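Local coordinates for protein TonB-dependent siderophore receptor (Pseudomonas aeruginosa 39016, PDB 5NEC) that probably takes up iron-siderophore complexes across the outer membrane, with energy delivered through TonB, and may also admit siderophore-drug conjugates, at residues K63-V68 and A73-P78; S69-L74 and F708-A713; D93-F96 and D101-S104; T118-N123 and V208-V213. All blocks are in the same frame, centred on the assembly; numbering follows the deposited sequence.

Contact 1 (K63-V68 and A73-P78); sequences KDTAAV and ALRTVP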
loop_
_atom_site.group_PDB
_atom_site.type_symbol
_atom_site.label_atom_id
_atom_site.label_comp_id
_atom_site.label_asym_id
_atom_site.label_seq_id
_atom_site.Cartn_x
_atom_site.Cartn_y
_atom_site.Cartn_z
ATOM N N LYS A 63 -13.134 -4.946 7.079
ATOM C CA LYS A 63 -13.641 -5.625 8.287
ATOM C C LYS A 63 -13.847 -7.132 8.093
ATOM O O LYS A 63 -13.438 -7.894 8.936
ATOM C CB LYS A 63 -14.962 -5.014 8.759
ATOM C CG LYS A 63 -14.831 -3.587 9.241
ATOM C CD LYS A 63 -16.113 -3.120 9.923
ATOM C CE LYS A 63 -16.050 -1.636 10.288
ATOM N NZ LYS A 63 -17.415 -1.057 10.471
ATOM N N ASP A 64 -14.469 -7.548 6.994
ATOM C CA ASP A 64 -14.786 -8.972 6.758
ATOM C C ASP A 64 -13.541 -9.857 6.588
ATOM O O ASP A 64 -13.552 -11.017 7.016
ATOM C CB ASP A 64 -15.720 -9.161 5.538
ATOM C CG ASP A 64 -17.151 -8.631 5.769
ATOM O OD1 ASP A 64 -17.553 -8.370 6.922
ATOM O OD2 ASP A 64 -17.874 -8.463 4.773
ATOM N N THR A 65 -12.488 -9.308 5.975
ATOM C CA THR A 65 -11.185 -9.991 5.862
ATOM C C THR A 65 -10.341 -9.879 7.134
ATOM O O THR A 65 -9.344 -10.566 7.257
ATOM C CB THR A 65 -10.345 -9.471 4.656
ATOM O OG1 THR A 65 -10.027 -8.082 4.818
ATOM C CG2 THR A 65 -11.082 -9.688 3.319
ATOM N N ALA A 66 -10.743 -9.020 8.073
ATOM C CA ALA A 66 -9.975 -8.725 9.300
ATOM C C ALA A 66 -8.524 -8.300 9.012
ATOM O O ALA A 66 -7.618 -8.611 9.770
ATOM C CB ALA A 66 -10.023 -9.899 10.263
ATOM N N ALA A 67 -8.337 -7.556 7.923
ATOM C CA ALA A 67 -7.054 -6.990 7.547
ATOM C C ALA A 67 -6.520 -6.093 8.650
ATOM O O ALA A 67 -7.249 -5.244 9.147
ATOM C CB ALA A 67 -7.198 -6.184 6.260
ATOM N N VAL A 68 -5.255 -6.288 9.025
ATOM C CA VAL A 68 -4.602 -5.455 10.051
ATOM C C VAL A 68 -3.573 -4.494 9.451
ATOM O O VAL A 68 -2.881 -3.797 10.192
ATOM C CB VAL A 68 -3.973 -6.310 11.189
ATOM C CG1 VAL A 68 -5.053 -7.117 11.889
ATOM C CG2 VAL A 68 -2.874 -7.236 10.683
ATOM N N ALA A 73 -4.842 -5.877 3.333
ATOM C CA ALA A 73 -6.080 -5.437 2.692
ATOM C C ALA A 73 -5.994 -5.461 1.166
ATOM O O ALA A 73 -6.978 -5.809 0.505
ATOM C CB ALA A 73 -6.458 -4.035 3.169
ATOM N N LEU A 74 -4.831 -5.093 0.617
ATOM C CA LEU A 74 -4.646 -5.054 -0.841
ATOM C C LEU A 74 -4.503 -6.432 -1.512
ATOM O O LEU A 74 -4.532 -6.512 -2.729
ATOM C CB LEU A 74 -3.484 -4.132 -1.235
ATOM C CG LEU A 74 -3.736 -2.633 -1.060
ATOM C CD1 LEU A 74 -2.416 -1.872 -1.171
ATOM C CD2 LEU A 74 -4.763 -2.079 -2.054
ATOM N N ARG A 75 -4.398 -7.511 -0.735
ATOM C CA ARG A 75 -4.472 -8.859 -1.304
ATOM C C ARG A 75 -5.770 -9.108 -2.090
ATOM O O ARG A 75 -5.790 -9.959 -2.973
ATOM C CB ARG A 75 -4.255 -9.941 -0.229
ATOM C CG ARG A 75 -5.486 -10.434 0.540
ATOM C CD ARG A 75 -5.061 -11.224 1.780
ATOM N NE ARG A 75 -6.164 -11.894 2.480
ATOM C CZ ARG A 75 -6.888 -11.397 3.494
ATOM N NH1 ARG A 75 -6.711 -10.163 3.981
ATOM N NH2 ARG A 75 -7.833 -12.160 4.028
ATOM N N THR A 76 -6.834 -8.354 -1.767
ATOM C CA THR A 76 -8.108 -8.397 -2.508
ATOM C C THR A 76 -8.097 -7.755 -3.904
ATOM O O THR A 76 -9.032 -7.931 -4.649
ATOM C CB THR A 76 -9.267 -7.749 -1.690
ATOM O OG1 THR A 76 -8.907 -6.422 -1.275
ATOM C CG2 THR A 76 -9.604 -8.582 -0.480
ATOM N N VAL A 77 -7.068 -6.995 -4.244
ATOM C CA VAL A 77 -6.963 -6.373 -5.556
ATOM C C VAL A 77 -5.760 -6.977 -6.273
ATOM O O VAL A 77 -4.615 -6.674 -5.921
ATOM C CB VAL A 77 -6.797 -4.846 -5.441
ATOM C CG1 VAL A 77 -6.669 -4.221 -6.822
ATOM C CG2 VAL A 77 -7.986 -4.259 -4.693
ATOM N N PRO A 78 -6.007 -7.797 -7.305
ATOM C CA PRO A 78 -4.921 -8.560 -7.935
ATOM C C PRO A 78 -3.953 -7.691 -8.706
ATOM O O PRO A 78 -4.321 -6.626 -9.192
ATOM C CB PRO A 78 -5.670 -9.481 -8.899
ATOM C CG PRO A 78 -6.858 -8.662 -9.315
ATOM C CD PRO A 78 -7.260 -7.883 -8.090
#
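A67 and A73 meet methyl to methyl, CB to CB at 3.8 Å, and this is the close-packed part of the contact. The CB of A67 also rests against the backbone at the start of 73-78, so the chain leaving helix 59-64 is laid directly on helix 70-74. Next to it the methyls of T65 and T76 come within 4.2 Å at their CG2 atoms. To one side the R75 guanidinium comes obliquely against T65, with R75 NH2 3.7 Å from T65 CB. R75 starts with CG between N and the carbonyl carbon (chi1 88°), and from there its extended chain carries the guanidinium to T65. Meanwhile T65 OG1 is turned to its own helix, where it bonds to V61 O.

The looser side belongs to A66 and V68, whose side chains point away from 73-78 and are partly exposed. A66 has positive phi (54°) and ends helix 59-64 in a Schellman motif, the turn that swings A67 inward.

Between the segments the contact is mainly van der Waals, and T76 OG1 bonds within its own segment to A73 O at 2.7 Å. Shape probably sets the fit, while D72 and D682, outside both segments, hold the guanidinium where it meets T65.

Contact 2 (S69-L74 and F708-A713); sequences SLQDAL and FDKAYA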
loop_
_atom_site.group_PDB
_atom_site.type_symbol
_atom_site.label_atom_id
_atom_site.label_comp_id
_atom_site.label_asym_id
_atom_site.label_seq_id
_atom_site.Cartn_x
_atom_site.Cartn_y
_atom_site.Cartn_z
ATOM N N SER A 69 -3.457 -4.468 8.127
ATOM C CA SER A 69 -2.530 -3.555 7.458
ATOM C C SER A 69 -2.966 -3.279 6.036
ATOM O O SER A 69 -3.867 -3.945 5.509
ATOM C CB SER A 69 -1.109 -4.121 7.450
ATOM O OG SER A 69 -1.002 -5.200 6.544
ATOM N N LEU A 70 -2.309 -2.295 5.433
ATOM C CA LEU A 70 -2.546 -1.896 4.037
ATOM C C LEU A 70 -2.255 -3.021 3.061
ATOM O O LEU A 70 -3.040 -3.246 2.172
ATOM C CB LEU A 70 -1.708 -0.651 3.679
ATOM C CG LEU A 70 -1.797 -0.101 2.257
ATOM C CD1 LEU A 70 -3.218 0.300 1.895
ATOM C CD2 LEU A 70 -0.888 1.116 2.116
ATOM N N GLN A 71 -1.138 -3.727 3.244
ATOM C CA GLN A 71 -0.779 -4.882 2.390
ATOM C C GLN A 71 -1.761 -6.043 2.497
ATOM O O GLN A 71 -2.171 -6.597 1.485
ATOM C CB GLN A 71 0.590 -5.436 2.743
ATOM C CG GLN A 71 1.723 -4.473 2.563
ATOM C CD GLN A 71 3.070 -5.143 2.712
ATOM O OE1 GLN A 71 3.223 -6.366 2.509
ATOM N NE2 GLN A 71 4.075 -4.336 3.060
ATOM N N ASP A 72 -2.083 -6.420 3.731
ATOM C CA ASP A 72 -3.103 -7.431 4.046
ATOM C C ASP A 72 -4.408 -7.135 3.275
ATOM O O ASP A 72 -4.968 -8.009 2.610
ATOM C CB ASP A 72 -3.355 -7.409 5.568
ATOM C CG ASP A 72 -3.862 -8.733 6.140
ATOM O OD1 ASP A 72 -4.027 -9.741 5.402
ATOM O OD2 ASP A 72 -4.081 -8.746 7.382
ATOM N N ALA A 73 -4.842 -5.877 3.333
ATOM C CA ALA A 73 -6.080 -5.437 2.692
ATOM C C ALA A 73 -5.994 -5.461 1.166
ATOM O O ALA A 73 -6.978 -5.809 0.505
ATOM C CB ALA A 73 -6.458 -4.035 3.169
ATOM N N LEU A 74 -4.831 -5.093 0.617
ATOM C CA LEU A 74 -4.646 -5.054 -0.841
ATOM C C LEU A 74 -4.503 -6.432 -1.512
ATOM O O LEU A 74 -4.532 -6.512 -2.729
ATOM C CB LEU A 74 -3.484 -4.132 -1.235
ATOM C CG LEU A 74 -3.736 -2.633 -1.060
ATOM C CD1 LEU A 74 -2.416 -1.872 -1.171
ATOM C CD2 LEU A 74 -4.763 -2.079 -2.054
ATOM N N PHE A 708 5.915 -16.923 -0.590
ATOM C CA PHE A 708 6.762 -15.769 -0.482
ATOM C C PHE A 708 6.103 -14.600 -1.172
ATOM O O PHE A 708 5.920 -14.592 -2.389
ATOM C CB PHE A 708 8.127 -16.084 -1.083
ATOM C CG PHE A 708 8.805 -17.244 -0.423
ATOM C CD1 PHE A 708 9.605 -17.050 0.693
ATOM C CD2 PHE A 708 8.617 -18.541 -0.899
ATOM C CE1 PHE A 708 10.212 -18.130 1.320
ATOM C CE2 PHE A 708 9.220 -19.623 -0.281
ATOM C CZ PHE A 708 10.015 -19.422 0.836
ATOM N N ASP A 709 5.749 -13.620 -0.351
ATOM C CA ASP A 709 4.972 -12.450 -0.769
ATOM C C ASP A 709 5.819 -11.277 -1.280
ATOM O O ASP A 709 5.258 -10.349 -1.827
ATOM C CB ASP A 709 4.064 -11.979 0.382
ATOM C CG ASP A 709 4.834 -11.613 1.652
ATOM O OD1 ASP A 709 5.937 -12.127 1.896
ATOM O OD2 ASP A 709 4.323 -10.812 2.432
ATOM N N LYS A 710 7.139 -11.296 -1.088
ATOM C CA LYS A 710 8.021 -10.280 -1.700
ATOM C C LYS A 710 9.297 -10.948 -2.176
ATOM O O LYS A 710 9.928 -11.707 -1.424
ATOM C CB LYS A 710 8.405 -9.164 -0.718
ATOM C CG LYS A 710 7.246 -8.473 -0.007
ATOM C CD LYS A 710 7.719 -7.743 1.226
ATOM C CE LYS A 710 6.535 -7.172 1.982
ATOM N NZ LYS A 710 5.623 -8.216 2.511
ATOM N N ALA A 711 9.655 -10.673 -3.428
ATOM C CA ALA A 711 10.888 -11.155 -4.023
ATOM C C ALA A 711 11.804 -9.959 -4.187
ATOM O O ALA A 711 11.489 -9.064 -4.951
ATOM C CB ALA A 711 10.594 -11.783 -5.377
ATOM N N TYR A 712 12.918 -9.931 -3.470
ATOM C CA TYR A 712 13.896 -8.844 -3.613
ATOM C C TYR A 712 14.864 -9.128 -4.750
ATOM O O TYR A 712 14.992 -10.254 -5.214
ATOM C CB TYR A 712 14.613 -8.561 -2.280
ATOM C CG TYR A 712 13.607 -8.265 -1.190
ATOM C CD1 TYR A 712 12.808 -7.112 -1.242
ATOM C CD2 TYR A 712 13.386 -9.168 -0.151
ATOM C CE1 TYR A 712 11.860 -6.845 -0.260
ATOM C CE2 TYR A 712 12.447 -8.912 0.837
ATOM C CZ TYR A 712 11.680 -7.754 0.776
ATOM O OH TYR A 712 10.745 -7.532 1.759
ATOM N N ALA A 713 15.530 -8.071 -5.199
ATOM C CA ALA A 713 16.395 -8.124 -6.385
ATOM C C ALA A 713 17.623 -9.002 -6.224
ATOM O O ALA A 713 18.170 -9.484 -7.214
ATOM C CB ALA A 713 16.828 -6.728 -6.799
#
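K710 NZ is held by two oxygens: Q71 OE1 at 3.0 Å, reached across the contact, and D709 OD2 at 2.9 Å, from the residue just before the lysine. The first is a hydrogen bond to the glutamine amide and the second a salt bridge. At Q71 the ammonium lies in the carbonyl plane and uses a lone pair of OE1, with a C=O...N angle of 134°. The two side chains approach from opposite directions, and both reach out to bridge backbones whose nearest CA atoms, those of Q71 and D709, are 10.0 Å apart. Q71 is extended beyond CG. K710 is straight as far as CE and then bends, chi4 64°; this last turn brings NZ between the amide and the carboxylate. Its CE follows close behind, 3.4 Å from Q71 OE1.

The ion pair probably steadies the ammonium and helps keep it charged. D709 is positioned in turn by S718, which bonds to its other oxygen, OD1. On the helix side, S69 is the N-cap: S69 OG accepts from D72 N at 3.3 Å and secures the first turn, from which Q71 projects.

Helix 70-74 belongs to the plug and packs through L70, A73 and L74 on strand 124-130, with Q71 and L74 also touching F82 of strand 80-83. Strand 708-711 lies in the connection between barrel strands 693-700 and 724-733 and pairs there with strand 716-719, so the bond joins plug helix to barrel loop.

Contact 3 (D93-F96 and D101-S104); sequences DRPF and DAQS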
loop_
_atom_site.group_PDB
_atom_site.type_symbol
_atom_site.label_atom_id
_atom_site.label_comp_id
_atom_site.label_asym_id
_atom_site.label_seq_id
_atom_site.Cartn_x
_atom_site.Cartn_y
_atom_site.Cartn_z
ATOM N N ASP A 93 7.507 -2.004 1.894
ATOM C CA ASP A 93 6.217 -1.252 1.912
ATOM C C ASP A 93 5.999 -0.453 0.635
ATOM O O ASP A 93 5.229 0.518 0.615
ATOM C CB ASP A 93 6.140 -0.296 3.114
ATOM C CG ASP A 93 6.469 -0.976 4.428
ATOM O OD1 ASP A 93 5.789 -1.971 4.805
ATOM O OD2 ASP A 93 7.391 -0.501 5.140
ATOM N N ARG A 94 6.641 -0.906 -0.447
ATOM C CA ARG A 94 6.646 -0.236 -1.728
ATOM C C ARG A 94 5.729 -0.998 -2.693
ATOM O O ARG A 94 6.101 -2.063 -3.154
ATOM C CB ARG A 94 8.078 -0.228 -2.239
ATOM C CG ARG A 94 8.253 0.247 -3.679
ATOM C CD ARG A 94 9.616 -0.164 -4.215
ATOM N NE ARG A 94 10.721 0.325 -3.385
ATOM C CZ ARG A 94 11.754 1.069 -3.775
ATOM N NH1 ARG A 94 11.874 1.529 -5.024
ATOM N NH2 ARG A 94 12.660 1.420 -2.860
ATOM N N PRO A 95 4.537 -0.463 -3.001
ATOM C CA PRO A 95 3.671 -1.158 -3.961
ATOM C C PRO A 95 4.102 -1.029 -5.432
ATOM O O PRO A 95 4.631 0.001 -5.830
ATOM C CB PRO A 95 2.306 -0.498 -3.752
ATOM C CG PRO A 95 2.612 0.827 -3.191
ATOM C CD PRO A 95 3.868 0.688 -2.390
ATOM N N PHE A 96 3.877 -2.087 -6.204
ATOM C CA PHE A 96 4.064 -2.097 -7.659
ATOM C C PHE A 96 2.704 -2.316 -8.313
ATOM O O PHE A 96 1.991 -3.249 -7.957
ATOM C CB PHE A 96 5.019 -3.215 -8.095
ATOM C CG PHE A 96 6.462 -2.951 -7.777
ATOM C CD1 PHE A 96 6.938 -3.093 -6.466
ATOM C CD2 PHE A 96 7.352 -2.586 -8.782
ATOM C CE1 PHE A 96 8.286 -2.876 -6.174
ATOM C CE2 PHE A 96 8.692 -2.339 -8.494
ATOM C CZ PHE A 96 9.162 -2.497 -7.192
ATOM N N ASP A 101 6.731 0.831 -10.199
ATOM C CA ASP A 101 6.991 1.237 -8.827
ATOM C C ASP A 101 6.117 2.434 -8.445
ATOM O O ASP A 101 6.108 3.428 -9.165
ATOM C CB ASP A 101 8.474 1.611 -8.725
ATOM C CG ASP A 101 8.931 1.872 -7.307
ATOM O OD1 ASP A 101 8.112 2.210 -6.408
ATOM O OD2 ASP A 101 10.158 1.736 -7.092
ATOM N N ALA A 102 5.422 2.341 -7.306
ATOM C CA ALA A 102 4.489 3.376 -6.858
ATOM C C ALA A 102 4.681 3.824 -5.404
ATOM O O ALA A 102 3.698 4.244 -4.756
ATOM C CB ALA A 102 3.064 2.894 -7.061
ATOM N N GLN A 103 5.924 3.769 -4.896
ATOM C CA GLN A 103 6.221 4.181 -3.500
ATOM C C GLN A 103 5.819 5.622 -3.223
ATOM O O GLN A 103 5.211 5.920 -2.193
ATOM C CB GLN A 103 7.708 4.005 -3.144
ATOM C CG GLN A 103 8.706 4.867 -3.914
ATOM C CD GLN A 103 10.152 4.565 -3.543
ATOM O OE1 GLN A 103 10.433 3.724 -2.674
ATOM N NE2 GLN A 103 11.086 5.243 -4.216
ATOM N N SER A 104 6.141 6.498 -4.174
ATOM C CA SER A 104 5.881 7.921 -4.061
ATOM C C SER A 104 4.607 8.302 -4.836
ATOM O O SER A 104 4.495 9.410 -5.350
ATOM C CB SER A 104 7.108 8.701 -4.550
ATOM O OG SER A 104 7.388 8.387 -5.901
#
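R94 and D101 make the ionic part of this contact, a salt bridge of 2.7 Å between R94 NH1 and D101 OD2. The carboxylate oxygen offers its syn lone pair and lies near the guanidinium plane, although the two flat groups are turned 49° from each other. R94 leaves the backbone with CG opposite N (chi1 171°) and bends at chi3, which turns the guanidinium edge to the D101 carboxylate. Its face is met by Q103: OE1 stands 3.1 Å above the plane, over the centre. That is a face-on electrostatic approach, as no N-H of R94 is aimed at the amide oxygen. R94 and Q103 otherwise run side by side.

Hydrogen bonds to the backbone come next. A102 N donates to P95 O at 2.9 Å. The remaining oxygen of the aspartate, D101 OD1, accepts from Q103 N at 3.1 Å, closing an Asx turn. One carboxylate thus shapes its own loop with OD1 and holds the arginine with OD2.

Apolar contacts are lighter. D101 CA sits over the F96 ring in an off-centre CH-pi contact, 4.3 Å from the centroid, and P95 CG comes to 4.4 Å from A102 CB.

F96 and D101 form an antiparallel, non-hydrogen-bonded pair. The arrangement is a beta-hairpin of strands 94-97 and 100-101 in the plug domain; on its other side, R94 and F96 bond through their backbones to strand 80-83, completing a three-stranded antiparallel sheet.

Contact 4 (T118-N123 and V208-V213); sequences TREIFN and VSRWGV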
loop_
_atom_site.group_PDB
_atom_site.type_symbol
_atom_site.label_atom_id
_atom_site.label_comp_id
_atom_site.label_asym_id
_atom_site.label_seq_id
_atom_site.Cartn_x
_atom_site.Cartn_y
_atom_site.Cartn_z
ATOM N N THR A 118 5.414 1.502 6.931
ATOM C CA THR A 118 4.385 0.429 6.922
ATOM C C THR A 118 3.043 0.966 7.456
ATOM O O THR A 118 2.937 1.377 8.625
ATOM C CB THR A 118 4.796 -0.802 7.784
ATOM O OG1 THR A 118 6.113 -1.244 7.432
ATOM C CG2 THR A 118 3.797 -1.961 7.618
ATOM N N ARG A 119 2.022 0.932 6.611
ATOM C CA ARG A 119 0.779 1.609 6.896
ATOM C C ARG A 119 -0.279 0.694 7.483
ATOM O O ARG A 119 -0.486 -0.434 7.048
ATOM C CB ARG A 119 0.261 2.304 5.655
ATOM C CG ARG A 119 1.098 3.495 5.305
ATOM C CD ARG A 119 0.597 4.145 4.041
ATOM N NE ARG A 119 1.480 5.240 3.680
ATOM C CZ ARG A 119 2.660 5.098 3.073
ATOM N NH1 ARG A 119 3.123 3.896 2.710
ATOM N NH2 ARG A 119 3.376 6.170 2.785
ATOM N N GLU A 120 -0.973 1.245 8.459
ATOM C CA GLU A 120 -1.933 0.527 9.264
ATOM C C GLU A 120 -3.296 0.917 8.656
ATOM O O GLU A 120 -3.322 1.751 7.761
ATOM C CB GLU A 120 -1.640 0.911 10.725
ATOM C CG GLU A 120 -2.719 0.766 11.742
ATOM C CD GLU A 120 -3.202 -0.643 11.990
ATOM O OE1 GLU A 120 -2.493 -1.468 12.597
ATOM O OE2 GLU A 120 -4.371 -0.880 11.626
ATOM N N ILE A 121 -4.390 0.247 9.025
ATOM C CA ILE A 121 -5.720 0.568 8.467
ATOM C C ILE A 121 -6.760 1.075 9.480
ATOM O O ILE A 121 -7.844 1.451 9.051
ATOM C CB ILE A 121 -6.329 -0.610 7.629
ATOM C CG1 ILE A 121 -6.417 -1.931 8.416
ATOM C CG2 ILE A 121 -5.519 -0.839 6.372
ATOM C CD1 ILE A 121 -7.463 -1.961 9.511
ATOM N N PHE A 122 -6.449 1.100 10.788
ATOM C CA PHE A 122 -7.439 1.477 11.830
ATOM C C PHE A 122 -8.100 2.837 11.584
ATOM O O PHE A 122 -9.274 2.991 11.887
ATOM C CB PHE A 122 -6.869 1.420 13.274
ATOM C CG PHE A 122 -6.124 2.678 13.715
ATOM C CD1 PHE A 122 -4.837 2.950 13.245
ATOM C CD2 PHE A 122 -6.694 3.568 14.609
ATOM C CE1 PHE A 122 -4.145 4.087 13.639
ATOM C CE2 PHE A 122 -6.007 4.718 15.006
ATOM C CZ PHE A 122 -4.727 4.976 14.530
ATOM N N ASN A 123 -7.371 3.794 11.003
ATOM C CA ASN A 123 -7.921 5.124 10.717
ATOM C C ASN A 123 -8.488 5.308 9.300
ATOM O O ASN A 123 -8.784 6.434 8.910
ATOM C CB ASN A 123 -6.854 6.187 10.989
ATOM C CG ASN A 123 -7.447 7.573 11.221
ATOM O OD1 ASN A 123 -8.451 7.734 11.938
ATOM N ND2 ASN A 123 -6.836 8.581 10.600
ATOM N N VAL A 208 5.522 -7.925 16.132
ATOM C CA VAL A 208 5.125 -6.559 15.863
ATOM C C VAL A 208 4.439 -6.007 17.087
ATOM O O VAL A 208 3.789 -6.737 17.849
ATOM C CB VAL A 208 4.218 -6.434 14.616
ATOM C CG1 VAL A 208 4.964 -6.906 13.366
ATOM C CG2 VAL A 208 2.891 -7.185 14.785
ATOM N N SER A 209 4.619 -4.715 17.268
ATOM C CA SER A 209 4.048 -3.993 18.369
ATOM C C SER A 209 3.816 -2.554 17.907
ATOM O O SER A 209 4.725 -1.900 17.411
ATOM C CB SER A 209 4.996 -4.037 19.550
ATOM O OG SER A 209 4.372 -3.485 20.672
ATOM N N ARG A 210 2.594 -2.071 18.029
ATOM C CA ARG A 210 2.309 -0.694 17.654
ATOM C C ARG A 210 1.065 -0.153 18.330
ATOM O O ARG A 210 0.213 -0.897 18.813
ATOM C CB ARG A 210 2.177 -0.552 16.130
ATOM C CG ARG A 210 1.065 -1.374 15.501
ATOM C CD ARG A 210 1.101 -1.287 13.971
ATOM N NE ARG A 210 0.075 -2.112 13.334
ATOM C CZ ARG A 210 0.227 -3.377 12.913
ATOM N NH1 ARG A 210 1.389 -4.025 13.055
ATOM N NH2 ARG A 210 -0.809 -4.013 12.340
ATOM N N TRP A 211 0.982 1.165 18.359
ATOM C CA TRP A 211 -0.180 1.827 18.883
ATOM C C TRP A 211 -0.362 3.148 18.165
ATOM O O TRP A 211 0.587 3.714 17.630
ATOM C CB TRP A 211 -0.074 1.994 20.406
ATOM C CG TRP A 211 1.087 2.794 20.818
ATOM C CD1 TRP A 211 2.344 2.338 21.084
ATOM C CD2 TRP A 211 1.121 4.213 20.994
ATOM N NE1 TRP A 211 3.166 3.393 21.419
ATOM C CE2 TRP A 211 2.439 4.557 21.372
ATOM C CE3 TRP A 211 0.160 5.230 20.873
ATOM C CZ2 TRP A 211 2.828 5.879 21.646
ATOM C CZ3 TRP A 211 0.540 6.545 21.139
ATOM C CH2 TRP A 211 1.870 6.859 21.511
ATOM N N GLY A 212 -1.600 3.612 18.154
ATOM C CA GLY A 212 -1.966 4.791 17.423
ATOM C C GLY A 212 -3.080 5.585 18.072
ATOM O O GLY A 212 -3.930 5.045 18.796
ATOM N N VAL A 213 -3.054 6.883 17.783
ATOM C CA VAL A 213 -4.049 7.834 18.253
ATOM C C VAL A 213 -4.338 8.792 17.103
ATOM O O VAL A 213 -3.422 9.353 16.528
ATOM C CB VAL A 213 -3.585 8.593 19.510
ATOM C CG1 VAL A 213 -2.276 9.295 19.291
ATOM C CG2 VAL A 213 -4.639 9.597 19.964
#
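E120 and R210 form a side-on salt bridge in which two nitrogens share one oxygen. R210 NE reaches E120 OE1 at 2.7 Å on its anti lone pair, with an N-H...O angle of 159°, and R210 NH2 reaches the same atom at 3.1 Å from the syn side, tilted out of the carboxylate plane. Both bonds lie in the guanidinium plane, and the two flat groups stand 37° apart. Further along the strand, F122 touches G212. With no side chain there, the ring can come right up to the main chain, CZ lying 4.0 Å from G212 C.

The next shell fixes the glutamate. E120 bends at chi2 (64°), curling its carboxylate back to its own backbone, where E120 OE2 accepts from I121 N at 2.8 Å and from F122 N at 3.0 Å. The first donor comes from above the carboxylate plane and the second along the anti lone pair. R173 of barrel strand 172-182 adds a salt bridge to OE2, so both oxygens carry several bonds. Two arginines beside one buried carboxylate would be expected to favour its charged form. F122 is backed by N123, whose CB lies 4.2 Å above the ring plane, over its centre.

Further out, R210 touches H196 and S236 on the two adjoining strands, and K152 bonds to F122 O. This is a plug-barrel interface as found in TonB-dependent receptors: a plug loop fastened to the inner wall by an ion pair with a buried glutamate and by an aromatic ring whose CZ abuts a barrel strand at a glycine.

From the N terminus, contact 1 comes first and closes a short loop that brings the end of helix 59-64 onto helix 70-74. Contact 2 begins on the stretch where contact 1 ends, sharing A73 and L74, and closes far away at 708-713. Its span takes in nearly the whole barrel, and contacts 3 and 4 are nested within it, one after the other. Contact 3 is a local hairpin of the plug; contact 4 leads from the plug to barrel strand 206-219. D93 links the last two through a probable hydrogen bond to T118, and L70 N probably bonds R119 O between contacts 2 and 4. Plug helix, plug sheet and barrel are thereby joined.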